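Local coordinates for protein 5-dehydro-2-deoxygluconokinase (Bacillus halodurans C-125, PDB 2QCV) that probably phosphorylates 5-dehydro-2-deoxy-D-gluconate at the expense of ATP, a step of myo-inositol degradation, as a member of the PfkB carbohydrate kinase family, at residues D23-E28 and A102-K107; G65-D70 and L90-E95; V196-D201 and F230-E235; G205-F210 and I239-E244. One frame throughout, in Å; residues are numbered along the deposited sequence.

Contact 1: D23-E28 and A102-K107; sequences DLNAVE and AFTEIK
Leu24, Thr104 and Ala102 bury the most surface here, and the backbone of Leu24 sets the parallel ladder. Leu24 N runs almost straight to Ala102 O (2.8 Å, 178° at the hydrogen), and Leu24 O accepts from Thr104 N at 3.0 Å. With CG anti to the carbonyl carbon, the side chain lies alongside Phe103; Leu24 CD1 lies over one face of Phe103 toward the rim, 4.0 Å from the ring centroid, a CH-pi contact. These strands form the middle of the four-stranded sheet 38-44, 21-26, 101-106, 111-117, which corresponds to the lid of PfkB kinases; Leu24 and Phe103 also pack on Phe103 and Leu24 of the second subunit. On the other face Ala102 CB sits 3.4 Å from Asp23 OD1. Thr104 holds OG1 in the crowded position between its own N and carbonyl carbon (chi1 61°), where it accepts twice: from Asn25 ND2 (3.2 Å), nearly in the amide plane, and from Ala26 N (3.3 Å). A valine here would probably loosen the end of the ladder, since both donors would lose their shared acceptor. Ala26 CB covers Thr104 O at 3.5 Å, a buried carbonyl without a partner in the model.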
loop_
_atom_site.group_PDB
_atom_site.type_symbol
_atom_site.label_atom_id
_atom_site.label_comp_id
_atom_site.label_asym_id
_atom_site.label_seq_id
_atom_site.Cartn_x
_atom_site.Cartn_y
_atom_site.Cartn_z
ATOM N N ASP A 23 -4.912 -24.654 8.021
ATOM C CA ASP A 23 -5.197 -24.624 9.447
ATOM C C ASP A 23 -4.048 -25.342 10.172
ATOM O O ASP A 23 -3.583 -26.419 9.758
ATOM C CB ASP A 23 -6.501 -25.331 9.760
ATOM C CG ASP A 23 -7.738 -24.505 9.415
ATOM O OD1 ASP A 23 -7.623 -23.353 8.953
ATOM O OD2 ASP A 23 -8.829 -25.054 9.613
ATOM N N LEU A 24 -3.589 -24.721 11.244
ATOM C CA LEU A 24 -2.551 -25.274 12.105
ATOM C C LEU A 24 -3.215 -25.464 13.466
ATOM O O LEU A 24 -3.413 -24.531 14.230
ATOM C CB LEU A 24 -1.340 -24.357 12.123
ATOM C CG LEU A 24 -0.584 -24.384 10.767
ATOM C CD1 LEU A 24 0.258 -23.149 10.498
ATOM C CD2 LEU A 24 0.245 -25.625 10.675
ATOM N N ASN A 25 -3.578 -26.708 13.716
ATOM C CA ASN A 25 -4.294 -27.094 14.892
ATOM C C ASN A 25 -3.397 -27.537 16.034
ATOM O O ASN A 25 -2.560 -28.396 15.876
ATOM C CB ASN A 25 -5.238 -28.230 14.534
ATOM C CG ASN A 25 -6.284 -27.790 13.532
ATOM O OD1 ASN A 25 -6.374 -28.346 12.440
ATOM N ND2 ASN A 25 -7.035 -26.739 13.873
ATOM N N ALA A 26 -3.622 -26.915 17.175
ATOM C CA ALA A 26 -2.893 -27.154 18.399
ATOM C C ALA A 26 -2.975 -28.601 18.795
ATOM O O ALA A 26 -4.082 -29.124 18.994
ATOM C CB ALA A 26 -3.508 -26.292 19.508
ATOM N N VAL A 27 -1.819 -29.245 18.904
ATOM C CA VAL A 27 -1.737 -30.631 19.359
ATOM C C VAL A 27 -1.937 -30.698 20.878
ATOM O O VAL A 27 -2.729 -31.493 21.367
ATOM C CB VAL A 27 -0.397 -31.256 18.953
ATOM C CG1 VAL A 27 -0.231 -32.645 19.542
ATOM C CG2 VAL A 27 -0.293 -31.286 17.423
ATOM N N GLU A 28 -1.247 -29.839 21.613
ATOM C CA GLU A 28 -1.429 -29.739 23.058
ATOM C C GLU A 28 -2.454 -28.646 23.253
ATOM O O GLU A 28 -2.191 -27.475 22.949
ATOM C CB GLU A 28 -0.108 -29.386 23.753
ATOM C CG GLU A 28 1.056 -30.285 23.375
ATOM C CD GLU A 28 1.832 -29.828 22.151
ATOM O OE1 GLU A 28 1.454 -28.811 21.522
ATOM O OE2 GLU A 28 2.830 -30.498 21.809
ATOM N N ALA A 102 -4.484 -20.228 9.708
ATOM C CA ALA A 102 -5.270 -20.122 10.934
ATOM C C ALA A 102 -4.600 -20.987 11.996
ATOM O O ALA A 102 -4.594 -22.195 11.871
ATOM C CB ALA A 102 -6.708 -20.582 10.666
ATOM N N PHE A 103 -4.030 -20.372 13.029
ATOM C CA PHE A 103 -3.536 -21.120 14.182
ATOM C C PHE A 103 -4.655 -21.200 15.198
ATOM O O PHE A 103 -5.249 -20.171 15.561
ATOM C CB PHE A 103 -2.364 -20.412 14.843
ATOM C CG PHE A 103 -1.121 -20.361 14.014
ATOM C CD1 PHE A 103 -0.960 -19.382 13.037
ATOM C CD2 PHE A 103 -0.085 -21.262 14.254
ATOM C CE1 PHE A 103 0.211 -19.346 12.281
ATOM C CE2 PHE A 103 1.090 -21.204 13.519
ATOM C CZ PHE A 103 1.228 -20.282 12.537
ATOM N N THR A 104 -4.940 -22.393 15.685
ATOM C CA THR A 104 -6.120 -22.537 16.560
ATOM C C THR A 104 -5.680 -22.626 17.994
ATOM O O THR A 104 -4.667 -23.262 18.304
ATOM C CB THR A 104 -6.944 -23.777 16.204
ATOM O OG1 THR A 104 -6.113 -24.929 16.394
ATOM C CG2 THR A 104 -7.431 -23.685 14.774
ATOM N N GLU A 105 -6.387 -21.891 18.855
ATOM C CA GLU A 105 -6.177 -21.961 20.290
ATOM C C GLU A 105 -7.423 -22.584 20.880
ATOM O O GLU A 105 -8.528 -22.148 20.559
ATOM C CB GLU A 105 -6.015 -20.570 20.896
ATOM C CG GLU A 105 -5.859 -20.607 22.397
ATOM C CD GLU A 105 -5.639 -19.238 22.982
ATOM O OE1 GLU A 105 -6.643 -18.507 23.155
ATOM O OE2 GLU A 105 -4.462 -18.887 23.227
ATOM N N ILE A 106 -7.227 -23.582 21.733
ATOM C CA ILE A 106 -8.297 -24.225 22.496
ATOM C C ILE A 106 -7.957 -24.093 23.977
ATOM O O ILE A 106 -7.196 -24.887 24.534
ATOM C CB ILE A 106 -8.441 -25.719 22.099
ATOM C CG1 ILE A 106 -8.553 -25.854 20.569
ATOM C CG2 ILE A 106 -9.698 -26.347 22.722
ATOM C CD1 ILE A 106 -8.220 -27.229 20.067
ATOM N N LYS A 107 -8.485 -23.057 24.617
ATOM C CA LYS A 107 -8.205 -22.869 26.027
ATOM C C LYS A 107 -8.985 -23.900 26.859
ATOM O O LYS A 107 -8.490 -24.395 27.884
ATOM C CB LYS A 107 -8.574 -21.458 26.445
ATOM C CG LYS A 107 -7.460 -20.448 26.199
ATOM C CD LYS A 107 -7.958 -19.034 26.518
ATOM C CE LYS A 107 -6.815 -18.136 26.931
ATOM N NZ LYS A 107 -7.257 -16.718 26.956
#

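Contact 2: G65-D70 and L90-E95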
loop_
_atom_site.group_PDB
_atom_site.type_symbol
_atom_site.label_atom_id
_atom_site.label_comp_id
_atom_site.label_asym_id
_atom_site.label_seq_id
_atom_site.Cartn_x
_atom_site.Cartn_y
_atom_site.Cartn_z
ATOM N N GLY A 65 -10.819 -21.320 -6.790
ATOM C CA GLY A 65 -10.038 -20.550 -5.834
ATOM C C GLY A 65 -8.591 -20.384 -6.257
ATOM O O GLY A 65 -8.129 -21.051 -7.185
ATOM N N LYS A 66 -7.910 -19.472 -5.577
ATOM C CA LYS A 66 -6.513 -19.193 -5.833
ATOM C C LYS A 66 -5.665 -19.672 -4.678
ATOM O O LYS A 66 -6.022 -19.492 -3.500
ATOM C CB LYS A 66 -6.298 -17.728 -6.099
ATOM C CG LYS A 66 -4.854 -17.321 -6.374
ATOM C CD LYS A 66 -4.723 -15.956 -7.053
ATOM C CE LYS A 66 -4.994 -16.028 -8.570
ATOM N NZ LYS A 66 -4.979 -14.641 -9.199
ATOM N N ILE A 67 -4.563 -20.313 -5.052
ATOM C CA ILE A 67 -3.619 -20.905 -4.102
ATOM C C ILE A 67 -2.190 -20.372 -4.366
ATOM O O ILE A 67 -1.865 -19.933 -5.465
ATOM C CB ILE A 67 -3.632 -22.463 -4.171
ATOM C CG1 ILE A 67 -3.295 -22.975 -5.578
ATOM C CG2 ILE A 67 -4.970 -23.025 -3.666
ATOM C CD1 ILE A 67 -3.102 -24.520 -5.730
ATOM N N ALA A 68 -1.348 -20.420 -3.345
ATOM C CA ALA A 68 0.046 -19.945 -3.434
ATOM C C ALA A 68 0.896 -20.910 -4.265
ATOM O O ALA A 68 0.619 -22.102 -4.360
ATOM C CB ALA A 68 0.631 -19.792 -2.006
ATOM N N ASP A 69 1.920 -20.371 -4.884
ATOM C CA ASP A 69 2.904 -21.149 -5.631
ATOM C C ASP A 69 3.999 -21.609 -4.706
ATOM O O ASP A 69 5.156 -21.166 -4.816
ATOM C CB ASP A 69 3.479 -20.263 -6.714
ATOM C CG ASP A 69 4.318 -21.012 -7.708
ATOM O OD1 ASP A 69 4.186 -22.247 -7.816
ATOM O OD2 ASP A 69 5.125 -20.342 -8.360
ATOM N N ASP A 70 3.641 -22.497 -3.805
ATOM C CA ASP A 70 4.551 -23.001 -2.794
ATOM C C ASP A 70 4.035 -24.294 -2.190
ATOM O O ASP A 70 3.009 -24.844 -2.630
ATOM C CB ASP A 70 4.830 -21.931 -1.727
ATOM C CG ASP A 70 3.612 -21.560 -0.880
ATOM O OD1 ASP A 70 2.680 -22.350 -0.656
ATOM O OD2 ASP A 70 3.598 -20.413 -0.397
ATOM N N LEU A 90 -8.499 -24.610 -9.587
ATOM C CA LEU A 90 -7.633 -23.958 -8.649
ATOM C C LEU A 90 -6.593 -23.241 -9.481
ATOM O O LEU A 90 -6.004 -23.822 -10.391
ATOM C CB LEU A 90 -6.950 -24.941 -7.741
ATOM C CG LEU A 90 -7.755 -25.641 -6.698
ATOM C CD1 LEU A 90 -6.764 -26.403 -5.766
ATOM C CD2 LEU A 90 -8.586 -24.662 -5.922
ATOM N N VAL A 91 -6.392 -21.971 -9.221
ATOM C CA VAL A 91 -5.428 -21.201 -9.982
ATOM C C VAL A 91 -4.240 -20.878 -9.094
ATOM O O VAL A 91 -4.398 -20.494 -7.935
ATOM C CB VAL A 91 -6.068 -19.922 -10.603
ATOM C CG1 VAL A 91 -6.829 -19.118 -9.574
ATOM C CG2 VAL A 91 -5.006 -19.038 -11.288
ATOM N N VAL A 92 -3.040 -21.004 -9.647
ATOM C CA VAL A 92 -1.833 -20.711 -8.863
ATOM C C VAL A 92 -1.437 -19.244 -9.007
ATOM O O VAL A 92 -1.269 -18.707 -10.105
ATOM C CB VAL A 92 -0.678 -21.623 -9.229
ATOM C CG1 VAL A 92 0.571 -21.298 -8.396
ATOM C CG2 VAL A 92 -1.087 -23.042 -9.050
ATOM N N ASP A 93 -1.331 -18.578 -7.876
ATOM C CA ASP A 93 -0.952 -17.176 -7.810
ATOM C C ASP A 93 0.471 -17.024 -8.322
ATOM O O ASP A 93 1.344 -17.798 -7.956
ATOM C CB ASP A 93 -1.026 -16.699 -6.368
ATOM C CG ASP A 93 -0.625 -15.244 -6.194
ATOM O OD1 ASP A 93 0.576 -14.945 -6.014
ATOM O OD2 ASP A 93 -1.526 -14.378 -6.200
ATOM N N GLN A 94 0.684 -16.039 -9.179
ATOM C CA GLN A 94 2.003 -15.817 -9.781
ATOM C C GLN A 94 2.633 -14.501 -9.320
ATOM O O GLN A 94 3.561 -14.022 -9.982
ATOM C CB GLN A 94 1.917 -15.824 -11.325
ATOM C CG GLN A 94 1.344 -17.103 -11.967
ATOM C CD GLN A 94 2.193 -18.350 -11.717
ATOM O OE1 GLN A 94 3.417 -18.284 -11.617
ATOM N NE2 GLN A 94 1.535 -19.494 -11.619
ATOM N N GLU A 95 2.159 -13.939 -8.204
ATOM C CA GLU A 95 2.592 -12.648 -7.716
ATOM C C GLU A 95 3.205 -12.743 -6.302
ATOM O O GLU A 95 3.372 -11.726 -5.634
ATOM C CB GLU A 95 1.455 -11.606 -7.688
ATOM C CG GLU A 95 0.609 -11.339 -8.946
ATOM C CD GLU A 95 -0.615 -10.379 -8.633
ATOM O OE1 GLU A 95 -0.364 -9.177 -8.393
ATOM O OE2 GLU A 95 -1.826 -10.816 -8.595
HETATM O O HOH W 1 -2.505 -13.364 -8.465
HETATM O O HOH W 2 2.150 -17.478 -4.446
#
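Lys66 lays its aliphatic chain obliquely across Val91 and Asp93. Lys66 CG stands anti to the backbone N, and the bend at chi3 (-80°) carries Lys66 CE to 3.7 Å from Val91 CG1, while Lys66 CD passes 3.7 Å from Asp93 OD2. The ammonium stops short of a direct salt bridge with Asp93; water 1 accepts from Lys66 NZ and donates to Asp93 OD2 and Glu95 OE2. Glu130, by a salt bridge, and Tyr125 O hold the same NZ, and His97 ND1 bonds to Asp93 OD2. An alanine here would probably uncover Val91 and break up this charge network, since both the methylene cover and the ammonium would be lost. Beneath the side chains runs a regular parallel ladder: Val91 N to Gly65 O (2.8 Å), Ile67 N to Val91 O (2.9 Å) and Asp93 N to Ile67 O (2.8 Å, 180° at the hydrogen). On the face of Ile67, its CD1 meets Leu90 CD1 at 4.1 Å, roughly at a right angle. The strands are the two parallel strands of a beta-alpha-beta unit, connected through helix 71-82, with 90-92 an edge strand of the large sheet within this chain. Past it, Asp93 OD1 takes Glu95 N (2.9 Å) in an Asx turn. With one lysine among three carboxylates, counting Glu130, the carboxylates would favour a protonated Lys66, whose charge in turn probably offsets the repulsion among them.

Contact 3: V196-D201 and F230-E235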
loop_
_atom_site.group_PDB
_atom_site.type_symbol
_atom_site.label_atom_id
_atom_site.label_comp_id
_atom_site.label_asym_id
_atom_site.label_seq_id
_atom_site.Cartn_x
_atom_site.Cartn_y
_atom_site.Cartn_z
ATOM N N VAL A 196 -25.621 -9.739 -2.134
ATOM C CA VAL A 196 -25.433 -11.127 -2.533
ATOM C C VAL A 196 -26.624 -11.998 -2.082
ATOM O O VAL A 196 -27.159 -12.774 -2.879
ATOM C CB VAL A 196 -24.105 -11.686 -2.090
ATOM C CG1 VAL A 196 -24.031 -13.199 -2.386
ATOM C CG2 VAL A 196 -22.958 -10.895 -2.848
ATOM N N ALA A 197 -27.099 -11.818 -0.842
ATOM C CA ALA A 197 -28.244 -12.622 -0.389
ATOM C C ALA A 197 -29.452 -12.360 -1.284
ATOM O O ALA A 197 -30.218 -13.281 -1.601
ATOM C CB ALA A 197 -28.594 -12.324 1.100
ATOM N N GLU A 198 -29.611 -11.114 -1.750
ATOM C CA GLU A 198 -30.771 -10.767 -2.558
ATOM C C GLU A 198 -30.777 -11.472 -3.921
ATOM O O GLU A 198 -31.839 -11.654 -4.498
ATOM C CB GLU A 198 -30.833 -9.249 -2.739
ATOM C CG GLU A 198 -31.333 -8.535 -1.457
ATOM C CD GLU A 198 -31.123 -7.029 -1.495
ATOM O OE1 GLU A 198 -30.735 -6.517 -2.568
ATOM O OE2 GLU A 198 -31.349 -6.374 -0.451
ATOM N N GLN A 199 -29.602 -11.869 -4.369
ATOM C CA GLN A 199 -29.368 -12.549 -5.645
ATOM C C GLN A 199 -29.397 -14.058 -5.512
ATOM O O GLN A 199 -29.401 -14.776 -6.518
ATOM C CB GLN A 199 -27.933 -12.300 -6.117
ATOM C CG GLN A 199 -27.503 -10.943 -6.350
ATOM C CD GLN A 199 -26.271 -10.943 -7.211
ATOM O OE1 GLN A 199 -26.317 -11.367 -8.361
ATOM N NE2 GLN A 199 -25.158 -10.520 -6.655
ATOM N N SER A 200 -29.354 -14.559 -4.278
ATOM C CA SER A 200 -29.136 -16.001 -4.030
ATOM C C SER A 200 -30.438 -16.780 -3.943
ATOM O O SER A 200 -31.483 -16.214 -3.665
ATOM C CB SER A 200 -28.358 -16.181 -2.718
ATOM O OG SER A 200 -27.085 -15.589 -2.830
ATOM N N ASP A 201 -30.347 -18.096 -4.133
ATOM C CA ASP A 201 -31.489 -19.001 -4.064
ATOM C C ASP A 201 -31.683 -19.585 -2.662
ATOM O O ASP A 201 -32.809 -19.754 -2.176
ATOM C CB ASP A 201 -31.260 -20.106 -5.096
ATOM C CG ASP A 201 -31.186 -19.563 -6.470
ATOM O OD1 ASP A 201 -32.148 -18.894 -6.872
ATOM O OD2 ASP A 201 -30.173 -19.753 -7.159
ATOM N N PHE A 230 -37.465 -12.476 0.977
ATOM C CA PHE A 230 -38.455 -13.090 0.078
ATOM C C PHE A 230 -39.110 -12.083 -0.883
ATOM O O PHE A 230 -39.911 -12.481 -1.722
ATOM C CB PHE A 230 -39.527 -13.886 0.836
ATOM C CG PHE A 230 -39.042 -15.216 1.415
ATOM C CD1 PHE A 230 -38.068 -15.971 0.793
ATOM C CD2 PHE A 230 -39.638 -15.728 2.532
ATOM C CE1 PHE A 230 -37.639 -17.154 1.320
ATOM C CE2 PHE A 230 -39.224 -16.942 3.072
ATOM C CZ PHE A 230 -38.205 -17.653 2.458
ATOM N N LYS A 231 -38.735 -10.805 -0.797
ATOM C CA LYS A 231 -38.998 -9.831 -1.851
ATOM C C LYS A 231 -37.993 -9.976 -2.979
ATOM O O LYS A 231 -38.165 -9.369 -4.009
ATOM C CB LYS A 231 -38.921 -8.398 -1.311
ATOM C CG LYS A 231 -40.057 -8.059 -0.407
ATOM C CD LYS A 231 -39.820 -6.690 0.240
ATOM C CE LYS A 231 -40.833 -6.451 1.336
ATOM N NZ LYS A 231 -40.543 -5.188 2.066
ATOM N N HIS A 232 -36.948 -10.789 -2.772
ATOM C CA HIS A 232 -35.817 -10.885 -3.698
ATOM C C HIS A 232 -35.722 -12.340 -4.182
ATOM O O HIS A 232 -36.767 -13.005 -4.247
ATOM C CB HIS A 232 -34.555 -10.341 -3.034
ATOM C CG HIS A 232 -34.678 -8.915 -2.610
ATOM N ND1 HIS A 232 -34.393 -7.864 -3.454
ATOM C CD2 HIS A 232 -35.101 -8.360 -1.447
ATOM C CE1 HIS A 232 -34.607 -6.721 -2.824
ATOM N NE2 HIS A 232 -35.018 -6.989 -1.598
ATOM N N SER A 233 -34.525 -12.819 -4.536
ATOM C CA SER A 233 -34.367 -14.152 -5.098
ATOM C C SER A 233 -34.560 -15.355 -4.164
ATOM O O SER A 233 -34.983 -16.396 -4.636
ATOM C CB SER A 233 -33.004 -14.288 -5.778
ATOM O OG SER A 233 -32.924 -13.409 -6.889
ATOM N N PRO A 234 -34.151 -15.281 -2.878
ATOM C CA PRO A 234 -34.197 -16.541 -2.121
ATOM C C PRO A 234 -35.521 -17.265 -2.095
ATOM O O PRO A 234 -36.591 -16.629 -1.993
ATOM C CB PRO A 234 -33.781 -16.111 -0.705
ATOM C CG PRO A 234 -32.887 -14.960 -0.972
ATOM C CD PRO A 234 -33.518 -14.214 -2.092
ATOM N N GLU A 235 -35.425 -18.592 -2.199
ATOM C CA GLU A 235 -36.563 -19.527 -2.033
ATOM C C GLU A 235 -36.455 -20.314 -0.725
ATOM O O GLU A 235 -37.424 -20.865 -0.266
ATOM C CB GLU A 235 -36.588 -20.504 -3.235
ATOM C CG GLU A 235 -35.466 -21.561 -3.167
ATOM C CD GLU A 235 -35.174 -22.331 -4.494
ATOM O OE1 GLU A 235 -35.807 -22.002 -5.517
ATOM O OE2 GLU A 235 -34.333 -23.292 -4.465
HETATM O O HOH W 3 -33.183 -10.729 -7.026
HETATM O O HOH W 4 -34.468 -18.476 -6.085
#
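Carbonyl oxygens of residues 197-201 supply most of the acceptors. Glu198 O takes Ser233 N at 2.9 Å, the donor standing 26° above the carbonyl plane, and a second proton from water 3, which also pairs with Ser233 OG at 2.7 Å. Three residues on, Asp201 O accepts Glu235 N (2.9 Å) in the carbonyl plane, on a lone pair. Between these bonds Ser200 O faces Pro234 N, which has no hydrogen to give, so the proline meets the first segment through carbon instead: its CG lies 3.2 Å from Ala197 O. Water 4 donates both to Asp201 OD1 and to Ser233 O, bridging the two segments, while Asp201 OD2 is taken by Val172 N. Within the first segment Ser200 OG turns back to Val196 O (2.8 Å), an acceptor already used by Gln199 N.

The largest side-chain overlap is Glu198 on His232. The two lie alongside, pointing the same way, with Glu198 CG 3.6 Å from the ring centroid over one face; the chain is extended beyond CG, so the carboxylate plane stacks 7° from that of the ring. Glu198 OE2 hydrogen-bonds to Tyr228 OH and forms a salt bridge with Arg163 of the third subunit. Glu235 OE2 is paired with Lys171. The contact joins helix-to-strand and loop-to-strand connections of the ribokinase-like alpha/beta fold of the PfkB family, where the adjacent parallel strands 202-206 and 236-240 begin; helix 154-167 and strand 171-175 flank it through Val196 and Ser200.

Contact 4: G205-F210 and I239-E244; sequences GTREEF and IKHGVE
Glu209 OE1 is gripped by two donors: Thr206 N at 2.9 Å (169° at the hydrogen), approaching from above the carboxylate plane, and water 5 at 2.5 Å. The return bond, Glu209 N to Thr206 OG1 at 3.1 Å, completes a capping box at the start of helix 207-213, with OG1 set in the crowded position between Thr206 N and its carbonyl carbon. Water 5 also accepts from Lys240 NZ, linking the box to the neighbouring strand; the nearby ammonium and the helix start would probably stabilise the charge of Glu209.

The strands pair in parallel through Lys240 N to Gly205 O (2.9 Å), and Lys240 O in turn accepts Arg207 N (2.9 Å), so the ladder passes directly into the first turn of the helix. Gly205 O also lies at the edge of the Phe210 ring, in its plane. A CB on Gly205 would be crowded by Phe210 CE2, consistent with a glycine at this position.

Over one face of Phe210 sits Ile239 CG1, 4.2 Å from the ring centroid. Arg207, with CG anti to the backbone N, runs alongside His241 and lays CB over its ring face, 3.5 Å from CE1. Its guanidinium turns away, 58° to that ring, to Thr225 and Asn222 through NH1 and to Asp211 and Glu214 through NH2; Asn222 also meets His241 NE2. Helix 222-229 therefore covers the side bearing Ile239 and Phe210, strand 246-250 follows 236-240 across the sheet, and on the opposite face, that of Thr206 and Lys240, Tyr275 makes a cation-pi contact with Lys240.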
loop_
_atom_site.group_PDB
_atom_site.type_symbol
_atom_site.label_atom_id
_atom_site.label_comp_id
_atom_site.label_asym_id
_atom_site.label_seq_id
_atom_site.Cartn_x
_atom_site.Cartn_y
_atom_site.Cartn_z
ATOM N N GLY A 205 -27.049 -19.124 7.435
ATOM C CA GLY A 205 -26.225 -18.345 8.361
ATOM C C GLY A 205 -26.755 -18.421 9.761
ATOM O O GLY A 205 -27.884 -18.877 9.970
ATOM N N THR A 206 -25.940 -17.993 10.720
ATOM C CA THR A 206 -26.392 -17.845 12.069
ATOM C C THR A 206 -27.238 -16.587 12.196
ATOM O O THR A 206 -27.144 -15.660 11.385
ATOM C CB THR A 206 -25.203 -17.764 13.065
ATOM O OG1 THR A 206 -24.477 -16.545 12.849
ATOM C CG2 THR A 206 -24.266 -18.969 12.917
ATOM N N ARG A 207 -28.025 -16.506 13.259
ATOM C CA ARG A 207 -28.817 -15.307 13.518
ATOM C C ARG A 207 -27.886 -14.094 13.599
ATOM O O ARG A 207 -28.190 -13.060 13.066
ATOM C CB ARG A 207 -29.622 -15.508 14.812
ATOM C CG ARG A 207 -30.527 -14.367 15.266
ATOM C CD ARG A 207 -31.602 -14.014 14.232
ATOM N NE ARG A 207 -31.219 -12.849 13.425
ATOM C CZ ARG A 207 -31.900 -12.358 12.392
ATOM N NH1 ARG A 207 -33.047 -12.921 11.992
ATOM N NH2 ARG A 207 -31.454 -11.262 11.768
ATOM N N GLU A 208 -26.722 -14.229 14.229
ATOM C CA GLU A 208 -25.773 -13.121 14.306
ATOM C C GLU A 208 -25.284 -12.668 12.932
ATOM O O GLU A 208 -25.170 -11.469 12.666
ATOM C CB GLU A 208 -24.618 -13.491 15.230
ATOM C CG GLU A 208 -25.031 -13.567 16.687
ATOM N N GLU A 209 -25.087 -13.614 12.031
ATOM C CA GLU A 209 -24.679 -13.327 10.672
ATOM C C GLU A 209 -25.783 -12.616 9.871
ATOM O O GLU A 209 -25.505 -11.698 9.081
ATOM C CB GLU A 209 -24.204 -14.611 10.011
ATOM C CG GLU A 209 -22.905 -15.102 10.564
ATOM C CD GLU A 209 -22.478 -16.513 10.138
ATOM O OE1 GLU A 209 -23.280 -17.360 9.719
ATOM O OE2 GLU A 209 -21.273 -16.775 10.210
ATOM N N PHE A 210 -27.030 -12.998 10.075
ATOM C CA PHE A 210 -28.120 -12.263 9.460
ATOM C C PHE A 210 -28.238 -10.869 10.030
ATOM O O PHE A 210 -28.593 -9.928 9.271
ATOM C CB PHE A 210 -29.458 -13.010 9.544
ATOM C CG PHE A 210 -29.589 -14.142 8.509
ATOM C CD1 PHE A 210 -30.007 -13.868 7.225
ATOM C CD2 PHE A 210 -29.233 -15.431 8.827
ATOM C CE1 PHE A 210 -30.128 -14.898 6.285
ATOM C CE2 PHE A 210 -29.371 -16.493 7.877
ATOM C CZ PHE A 210 -29.814 -16.222 6.631
ATOM N N ILE A 239 -31.726 -20.205 9.174
ATOM C CA ILE A 239 -31.197 -19.318 10.205
ATOM C C ILE A 239 -30.871 -20.183 11.432
ATOM O O ILE A 239 -31.760 -20.841 11.979
ATOM C CB ILE A 239 -32.199 -18.164 10.595
ATOM C CG1 ILE A 239 -32.729 -17.433 9.323
ATOM C CG2 ILE A 239 -31.560 -17.184 11.633
ATOM C CD1 ILE A 239 -33.669 -16.244 9.562
ATOM N N LYS A 240 -29.598 -20.202 11.822
ATOM C CA LYS A 240 -29.106 -21.068 12.907
ATOM C C LYS A 240 -28.935 -20.301 14.204
ATOM O O LYS A 240 -28.433 -19.157 14.232
ATOM C CB LYS A 240 -27.778 -21.680 12.512
ATOM C CG LYS A 240 -27.829 -22.388 11.142
ATOM C CD LYS A 240 -26.458 -22.836 10.744
ATOM C CE LYS A 240 -25.602 -21.733 10.190
ATOM N NZ LYS A 240 -24.148 -22.154 10.137
ATOM N N HIS A 241 -29.359 -20.934 15.287
ATOM C CA HIS A 241 -29.345 -20.322 16.612
ATOM C C HIS A 241 -28.607 -21.188 17.652
ATOM O O HIS A 241 -28.946 -21.192 18.850
ATOM C CB HIS A 241 -30.762 -20.063 17.081
ATOM C CG HIS A 241 -31.558 -19.131 16.210
ATOM N ND1 HIS A 241 -31.835 -17.836 16.591
ATOM C CD2 HIS A 241 -32.139 -19.297 14.997
ATOM C CE1 HIS A 241 -32.567 -17.251 15.659
ATOM N NE2 HIS A 241 -32.783 -18.118 14.687
ATOM N N GLY A 242 -27.581 -21.909 17.215
ATOM C CA GLY A 242 -26.762 -22.706 18.129
ATOM C C GLY A 242 -27.610 -23.710 18.898
ATOM O O GLY A 242 -28.402 -24.441 18.329
ATOM N N VAL A 243 -27.521 -23.690 20.216
ATOM C CA VAL A 243 -28.268 -24.648 21.024
ATOM C C VAL A 243 -29.785 -24.460 20.992
ATOM O O VAL A 243 -30.521 -25.377 21.334
ATOM C CB VAL A 243 -27.791 -24.674 22.505
ATOM C CG1 VAL A 243 -26.358 -25.125 22.559
ATOM C CG2 VAL A 243 -28.003 -23.340 23.154
ATOM N N GLU A 244 -30.261 -23.282 20.569
ATOM C CA GLU A 244 -31.701 -23.056 20.385
ATOM C C GLU A 244 -32.214 -23.683 19.070
ATOM O O GLU A 244 -33.402 -23.661 18.775
ATOM C CB GLU A 244 -32.019 -21.559 20.468
ATOM C CG GLU A 244 -31.574 -20.895 21.762
ATOM C CD GLU A 244 -31.678 -19.366 21.670
ATOM O OE1 GLU A 244 -32.775 -18.866 21.359
ATOM O OE2 GLU A 244 -30.655 -18.672 21.857
HETATM O O HOH W 5 -22.925 -19.800 9.251
#

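Contacts 2 and 4 reach the same nine-stranded sheet from far-apart parts of it, their centres about 33 Å apart on opposite sides of the chain's centre. Contact 1 belongs to the separate four-stranded sheet; along the chain it encloses contact 2, yet their centres are about 25 Å apart and their nearest atoms about 11 Å. Contacts 3 and 4, centres about 18 Å apart, interlock in sequence: helix 186-199 runs into strand 202-206, and loop 230-235 into strand 236-240. In PfkB kinases the sugar site typically lies between lid and main domain. Triethylene glycol, probably from crystallisation, lies about 4 Å from the Lys240 side chain, without establishing a substrate site.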